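Local coordinates for ribulose bisphosphate carboxylase (Hyperthermus butylicus DSM 5456, PDB 6HUN), which probably uses magnesium to add carbon dioxide and water to ribulose 1,5-bisphosphate, giving two molecules of 3-phosphoglycerate, within an archaeal AMP degradation pathway, at residues A[125-128]-A[134-137]; A[46-51]-A[305-310]. One frame throughout, in Å; residues are numbered along the deposited sequence.

Contact 1: residues A[125-128]-A[134-137]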
# COMPACT_ATOMS: atom_id res chain seq x y z
N ASN A 125 9.69 -7.48 3.89
CA ASN A 125 11.04 -6.93 4.06
C ASN A 125 12.00 -7.32 2.94
O ASN A 125 13.11 -6.74 2.86
CB ASN A 125 11.64 -7.47 5.37
CG ASN A 125 11.10 -6.78 6.60
OD1 ASN A 125 10.48 -5.72 6.51
ND2 ASN A 125 11.34 -7.38 7.78
N ILE A 126 11.69 -8.40 2.21
CA ILE A 126 12.63 -8.86 1.19
C ILE A 126 12.98 -7.75 0.20
O ILE A 126 14.08 -7.74 -0.35
CB ILE A 126 12.10 -10.11 0.47
CG1 ILE A 126 10.67 -9.89 -0.10
CG2 ILE A 126 12.26 -11.38 1.42
CD1 ILE A 126 10.26 -11.25 -0.85
N PHE A 127 12.11 -6.76 0.02
CA PHE A 127 12.39 -5.74 -0.98
C PHE A 127 13.53 -4.83 -0.56
O PHE A 127 14.13 -4.16 -1.42
CB PHE A 127 11.20 -4.82 -1.18
CG PHE A 127 10.08 -5.40 -1.99
CD1 PHE A 127 10.26 -5.71 -3.37
CD2 PHE A 127 8.85 -5.65 -1.37
CE1 PHE A 127 9.21 -6.22 -4.12
CE2 PHE A 127 7.78 -6.19 -2.10
CZ PHE A 127 7.98 -6.45 -3.52
N GLY A 128 13.76 -4.69 0.76
CA GLY A 128 14.82 -3.78 1.20
C GLY A 128 16.11 -4.44 1.64
O GLY A 128 16.96 -3.78 2.23
N GLY A 134 17.63 -5.51 -6.94
CA GLY A 134 16.24 -5.41 -7.41
C GLY A 134 15.51 -6.70 -7.12
O GLY A 134 16.09 -7.79 -7.22
N LEU A 135 14.21 -6.60 -6.77
CA LEU A 135 13.40 -7.78 -6.47
C LEU A 135 12.03 -7.46 -7.03
O LEU A 135 11.39 -6.47 -6.59
CB LEU A 135 13.38 -8.03 -4.94
CG LEU A 135 12.47 -9.22 -4.63
CD1 LEU A 135 13.10 -10.50 -5.22
CD2 LEU A 135 12.34 -9.30 -3.12
N ARG A 136 11.62 -8.19 -8.06
CA ARG A 136 10.25 -8.07 -8.56
C ARG A 136 9.46 -9.35 -8.30
O ARG A 136 9.90 -10.46 -8.63
CB ARG A 136 10.20 -7.79 -10.06
CG ARG A 136 8.95 -6.99 -10.29
CD ARG A 136 8.32 -7.19 -11.45
NE ARG A 136 7.58 -6.01 -11.82
CZ ARG A 136 6.83 -6.01 -12.90
NH1 ARG A 136 6.25 -4.92 -13.31
NH2 ARG A 136 6.80 -7.14 -13.59
N VAL A 137 8.31 -9.20 -7.69
CA VAL A 137 7.47 -10.39 -7.46
C VAL A 137 6.59 -10.52 -8.68
O VAL A 137 5.73 -9.66 -8.92
CB VAL A 137 6.63 -10.29 -6.17
CG1 VAL A 137 6.01 -11.69 -5.94
CG2 VAL A 137 7.56 -9.94 -4.99

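Contact 2: residues A[46-51]-A[305-310]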
# COMPACT_ATOMS: atom_id res chain seq x y z
N ARG A 46 11.82 -12.07 -9.74
CA ARG A 46 12.91 -11.67 -10.63
C ARG A 46 13.96 -10.95 -9.78
O ARG A 46 13.67 -9.89 -9.21
CB ARG A 46 12.38 -10.78 -11.75
CG ARG A 46 13.53 -10.34 -12.68
CD ARG A 46 12.95 -9.50 -13.87
NE ARG A 46 13.99 -9.26 -14.88
CZ ARG A 46 13.71 -8.77 -16.09
NH1 ARG A 46 12.45 -8.49 -16.42
NH2 ARG A 46 14.70 -8.60 -16.99
N VAL A 47 15.14 -11.54 -9.64
CA VAL A 47 16.11 -11.17 -8.60
C VAL A 47 17.35 -10.64 -9.29
O VAL A 47 17.93 -11.34 -10.14
CB VAL A 47 16.49 -12.37 -7.71
CG1 VAL A 47 17.47 -11.97 -6.60
CG2 VAL A 47 15.20 -13.08 -7.14
N THR A 48 17.75 -9.44 -8.92
CA THR A 48 19.02 -8.84 -9.29
C THR A 48 19.90 -8.77 -8.04
O THR A 48 19.71 -7.87 -7.19
CB THR A 48 18.84 -7.46 -9.90
OG1 THR A 48 17.96 -7.53 -11.03
CG2 THR A 48 20.21 -6.90 -10.35
N PRO A 49 20.83 -9.69 -7.87
CA PRO A 49 21.67 -9.66 -6.66
C PRO A 49 22.52 -8.41 -6.65
O PRO A 49 22.90 -7.88 -7.70
CB PRO A 49 22.53 -10.92 -6.81
CG PRO A 49 21.85 -11.74 -7.90
CD PRO A 49 21.23 -10.76 -8.81
N ALA A 50 22.83 -7.95 -5.45
CA ALA A 50 23.72 -6.82 -5.30
C ALA A 50 25.12 -7.20 -5.75
O ALA A 50 25.42 -8.38 -6.00
CB ALA A 50 23.74 -6.35 -3.83
N GLN A 51 26.00 -6.21 -5.84
CA GLN A 51 27.36 -6.52 -6.28
C GLN A 51 28.01 -7.50 -5.31
O GLN A 51 28.04 -7.27 -4.11
CB GLN A 51 28.23 -5.27 -6.37
CG GLN A 51 29.53 -5.50 -7.20
CD GLN A 51 29.28 -6.27 -8.50
OE1 GLN A 51 29.21 -5.66 -9.56
NE2 GLN A 51 29.20 -7.61 -8.44
N ASN A 305 8.43 -0.76 -12.77
CA ASN A 305 9.85 -1.09 -12.99
C ASN A 305 9.94 -2.59 -13.19
O ASN A 305 9.63 -3.35 -12.27
CB ASN A 305 10.63 -0.67 -11.73
CG ASN A 305 12.08 -0.87 -11.86
OD1 ASN A 305 12.57 -1.63 -12.73
ND2 ASN A 305 12.84 -0.18 -10.97
N PRO A 306 10.31 -3.08 -14.37
CA PRO A 306 10.34 -4.54 -14.54
C PRO A 306 11.36 -5.23 -13.64
O PRO A 306 11.40 -6.50 -13.62
CB PRO A 306 10.77 -4.74 -16.01
CG PRO A 306 10.95 -3.39 -16.60
CD PRO A 306 11.00 -2.38 -15.48
N LYS A 307 12.26 -4.48 -13.00
CA LYS A 307 13.30 -5.08 -12.19
C LYS A 307 13.02 -5.00 -10.69
O LYS A 307 13.83 -5.56 -9.90
CB LYS A 307 14.65 -4.40 -12.47
CG LYS A 307 15.23 -4.51 -13.88
CD LYS A 307 15.44 -5.97 -14.22
CE LYS A 307 16.84 -6.25 -14.46
NZ LYS A 307 17.80 -6.07 -13.31
N HIS A 308 11.97 -4.30 -10.29
CA HIS A 308 11.74 -4.12 -8.83
C HIS A 308 10.32 -3.76 -8.54
O HIS A 308 9.79 -2.78 -9.06
CB HIS A 308 12.64 -3.01 -8.29
CG HIS A 308 12.63 -2.95 -6.78
ND1 HIS A 308 13.39 -3.80 -6.01
CD2 HIS A 308 11.98 -2.11 -5.92
CE1 HIS A 308 13.24 -3.47 -4.73
NE2 HIS A 308 12.37 -2.47 -4.64
N GLY A 309 9.68 -4.51 -7.63
CA GLY A 309 8.31 -4.09 -7.28
C GLY A 309 7.41 -5.32 -7.37
O GLY A 309 7.85 -6.42 -7.04
N VAL A 310 6.18 -5.11 -7.79
CA VAL A 310 5.18 -6.19 -7.89
C VAL A 310 4.55 -6.08 -9.29
O VAL A 310 4.22 -4.97 -9.72
CB VAL A 310 4.06 -6.04 -6.85
CG1 VAL A 310 3.11 -7.31 -6.94
CG2 VAL A 310 4.67 -5.91 -5.39
O HOH W 1 9.97 -8.31 -14.85
O HOH W 2 15.19 -7.78 -10.44

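Contact 1: residues A[125-128]-A[134-137]
L135 meets both I126 and F127, which form a short 3-10 turn after helix 115-122. The strand side belongs to the mixed beta sheet of the Rubisco N-terminal domain, in strand 132-141. L135 has CG anti to its own N: chi1 177° sends CG toward the loop, and chi2 66° sets CD2 against I126. CD2 lies 3.5 Å from I126 CG1, and the two side chains cross at about a right angle. The same methyl also approaches F127 CD1. No hydrogen bond joins the segments, and the side chains meet by apolar packing. The exception is a carbonyl: L135 O sits at the edge of the F127 ring, near its plane, with CE1 3.3 Å away. L135 also touches F45 and V47 of strand 41-49 and I62 of helix 55-65. At V137, CG2 reaches F127 CZ at 3.8 Å, approaching the ring obliquely. The F127 ring also packs edge-to-face with H308. With a leucine in place of F127, a gap would probably open beside V137 CG2, and the H308 ring would probably be left without its aromatic partner. The 3-10 turn also faces the dimer partner: F127 O accepts a hydrogen bond from R304 NH1 of the second subunit.

Contact 2: residues A[46-51]-A[305-310]
R46 holds CG anti to its backbone N (chi1 179°) and runs extended to NE, which lays its guanidinium beside P306 and K307. R46 CD lies 3.4 Å from P306 O. K307 is bent instead, at chi2, chi3 and chi4, and the bends turn NZ back to T48. There K307 NZ donates a hydrogen bond to T48 OG1 over 2.7 Å. On the way K307 CD lies over one face of the R46 guanidinium, offset toward its rim, 3.7 Å from R46 NE. The two charges stay apart, with R46 NE 5.2 Å from K307 NZ. R46 has its own counter-charge in D96, which its NH2 meets in a salt bridge, and R46 NE hydrogen-bonds to S98 OG. The contact joins strand 41-49 of the N-terminal domain to a type I beta turn, N305 to H308, from the catalytic-domain part of the chain. Inside that turn N305 OD1 accepts from K307 N at 2.9 Å, an Asx turn, with the donor about 45° out of the carbonyl plane. Two waters fill in the polar links. One lies at the guanidinium edge, in its plane, accepts from R46 NH1 and donates to P306 O at 2.6 Å. The other donates to R46 O and to K307 O, and T48 OG1 donates to it at 2.8 Å.

In the fold
Contact 1 is buried and contact 2 lies at the surface, with their centres about 7 Å apart. They share one sheet, where strand 132-141 runs between strands 41-49 and 309-310. Probable backbone hydrogen bonds stitch them together: R46 N lies 2.7 Å from R136 O, and G309 N lies 2.8 Å from L135 O. H308 adds a side-chain link, since its ND1 takes a hydrogen bond from L135 N. Along the chain, contact 1 is nested within the loop that contact 2 closes. Both contacts touch the second subunit. At contact 1, N125 packs on E206 of that subunit, a predicted magnesium ligand. This is consistent with the Rubisco dimer, in which the N-terminal domain of one subunit adjoins the active site of the other.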